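Local coordinates for thiamine phosphate pyrophosphorylase (Pyrococcus furiosus, PDB 1XI3), which condenses a thiazole phosphate with hydroxymethylpyrimidine diphosphate to form thiamine phosphate, releasing diphosphate, in thiamine diphosphate biosynthesis, at the interface of chains A and B. Coordinates in Å, arbitrary orientation; residue numbers count along the deposited sequence, not the author numbering. Chains: chain A/B, Thiamine phosphate pyrophosphorylase.

The interface of chains A and B. Residues chain A 52, 56, 80-81, 83-84; chain B 79, 97-98, 101, 105.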
loop_
_atom_site.group_PDB
_atom_site.type_symbol
_atom_site.label_atom_id
_atom_site.label_comp_id
_atom_site.label_asym_id
_atom_site.label_seq_id
_atom_site.Cartn_x
_atom_site.Cartn_y
_atom_site.Cartn_z
ATOM N N THR A 52 -6.957 -2.691 1.279
ATOM C CA THR A 52 -5.850 -3.595 1.163
ATOM C C THR A 52 -6.278 -5.053 1.262
ATOM O O THR A 52 -5.776 -5.907 0.530
ATOM C CB THR A 52 -4.807 -3.259 2.215
ATOM O OG1 THR A 52 -4.399 -1.908 2.038
ATOM C CG2 THR A 52 -3.622 -4.161 2.094
ATOM N N TYR A 56 -5.478 -7.915 -1.535
ATOM C CA TYR A 56 -4.821 -9.123 -1.135
ATOM C C TYR A 56 -5.618 -10.339 -1.581
ATOM O O TYR A 56 -5.057 -11.267 -2.165
ATOM C CB TYR A 56 -4.636 -9.139 0.381
ATOM C CG TYR A 56 -4.235 -10.483 0.929
ATOM C CD1 TYR A 56 -5.138 -11.268 1.624
ATOM C CD2 TYR A 56 -2.977 -10.962 0.723
ATOM C CE1 TYR A 56 -4.777 -12.524 2.068
ATOM C CE2 TYR A 56 -2.596 -12.231 1.192
ATOM C CZ TYR A 56 -3.490 -12.964 1.871
ATOM O OH TYR A 56 -3.087 -14.205 2.312
ATOM N N ASP A 80 3.500 -3.824 -0.920
ATOM C CA ASP A 80 2.926 -4.622 0.182
ATOM C C ASP A 80 2.085 -5.747 -0.381
ATOM O O ASP A 80 2.217 -6.919 0.021
ATOM C CB ASP A 80 2.101 -3.791 1.173
ATOM C CG ASP A 80 1.015 -2.936 0.523
ATOM O OD1 ASP A 80 1.209 -2.465 -0.611
ATOM O OD2 ASP A 80 -0.031 -2.712 1.206
ATOM N N VAL A 81 1.216 -5.390 -1.314
ATOM C CA VAL A 81 0.345 -6.385 -1.940
ATOM C C VAL A 81 1.165 -7.420 -2.724
ATOM O O VAL A 81 0.948 -8.611 -2.585
ATOM C CB VAL A 81 -0.706 -5.722 -2.794
ATOM C CG1 VAL A 81 -1.552 -6.777 -3.547
ATOM C CG2 VAL A 81 -1.618 -4.834 -1.909
ATOM N N LEU A 83 4.210 -8.319 -2.243
ATOM C CA LEU A 83 4.905 -9.241 -1.320
ATOM C C LEU A 83 3.915 -10.250 -0.715
ATOM O O LEU A 83 4.211 -11.464 -0.635
ATOM C CB LEU A 83 5.594 -8.460 -0.216
ATOM C CG LEU A 83 6.830 -7.657 -0.634
ATOM C CD1 LEU A 83 7.244 -6.780 0.531
ATOM C CD2 LEU A 83 7.981 -8.551 -1.022
ATOM N N ALA A 84 2.769 -9.751 -0.275
ATOM C CA ALA A 84 1.788 -10.573 0.461
ATOM C C ALA A 84 1.243 -11.699 -0.426
ATOM O O ALA A 84 0.988 -12.796 0.072
ATOM C CB ALA A 84 0.682 -9.772 0.939
ATOM N N VAL B 79 1.763 -1.442 5.064
ATOM C CA VAL B 79 3.003 -2.126 5.440
ATOM C C VAL B 79 4.208 -1.732 4.580
ATOM O O VAL B 79 5.350 -1.653 5.068
ATOM C CB VAL B 79 2.800 -3.665 5.409
ATOM C CG1 VAL B 79 4.118 -4.441 5.653
ATOM C CG2 VAL B 79 1.785 -4.109 6.424
ATOM N N MET B 97 -4.430 -5.690 5.484
ATOM C CA MET B 97 -3.709 -6.951 5.378
ATOM C C MET B 97 -3.953 -7.797 6.597
ATOM O O MET B 97 -3.889 -7.298 7.692
ATOM C CB MET B 97 -2.210 -6.686 5.260
ATOM C CG MET B 97 -1.443 -7.894 4.803
ATOM S SD MET B 97 0.247 -7.575 4.376
ATOM C CE MET B 97 0.032 -6.607 2.845
ATOM N N PRO B 98 -4.253 -9.092 6.401
ATOM C CA PRO B 98 -4.383 -9.943 7.590
ATOM C C PRO B 98 -3.118 -9.933 8.461
ATOM O O PRO B 98 -1.986 -9.898 7.937
ATOM C CB PRO B 98 -4.579 -11.341 6.982
ATOM C CG PRO B 98 -5.205 -11.092 5.679
ATOM C CD PRO B 98 -4.537 -9.846 5.166
ATOM N N VAL B 101 -0.329 -12.438 7.615
ATOM C CA VAL B 101 0.365 -12.111 6.357
ATOM C C VAL B 101 1.338 -10.923 6.563
ATOM O O VAL B 101 2.463 -10.975 6.113
ATOM C CB VAL B 101 -0.641 -11.781 5.230
ATOM C CG1 VAL B 101 0.074 -11.456 3.924
ATOM C CG2 VAL B 101 -1.632 -12.947 5.005
ATOM N N ILE B 105 5.499 -10.915 5.867
ATOM C CA ILE B 105 6.257 -10.053 4.979
ATOM C C ILE B 105 7.053 -8.968 5.708
ATOM O O ILE B 105 7.967 -8.373 5.123
ATOM C CB ILE B 105 5.353 -9.391 3.879
ATOM C CG1 ILE B 105 4.387 -8.402 4.500
ATOM C CG2 ILE B 105 4.596 -10.471 3.109
ATOM C CD1 ILE B 105 3.651 -7.540 3.453
HETATM O O HOH W 1 -0.113 -3.254 3.828
#
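Helices 52-68 and 79-85 of chain A meet helix 99-105 of chain B and the loop that leads into it, with the start of the partner's helix 79-84 at the margin. Both chains are thiamine-phosphate synthase TIM barrels, packed about a two-fold axis, so each contact recurs with the chains exchanged; whether this pair is the working dimer the structure alone does not show. A:Tyr56 and B:Val101 point at each other tip to tip: methyl CG2 of B:Val101 lies 3.3 Å from the phenol OH of A:Tyr56, while its CG1 turns to ring carbon CE2. B:Pro98 slants over the same face of the ring, above its CD1/CE1 side, its CD 3.9 Å from CD1 of A:Tyr56. CG of the tyrosine is anti to its backbone N (chi1 167°), which sends the ring out toward both partners, and the carbonyl O of A:Ala84 sits in plane at its edge. An alanine in place of A:Tyr56 would probably open a gap over B:Pro98 and leave methyl CG2 of B:Val101 without the phenol ring it rests on.

Near the end of helix 79-85, A:Ala84 offers a small methyl that B:Val101 meets closely, CB to CG1 at 3.5 Å. B:Met97 comes in alongside; its chain runs out extended and bends at chi3 (-70°), bringing methyl CE to 3.8 Å from CB of A:Ala84 and 3.6 Å from the carbonyl O of A:Asp80. B:Ile105 packs on the same helix from beside B:Met97: branch CG2 rests against CA of A:Ala84 and CB of A:Leu83, while CD1 reaches toward the A:Asp80 carbonyl. This part of the seam is largely apolar, and direct polar pairing between the chains is absent here. Water 1 makes a polar link, 2.7 Å from carboxylate OD2 of A:Asp80 and taking a bond from the backbone N of B:Val79 at 2.9 Å (166° at H).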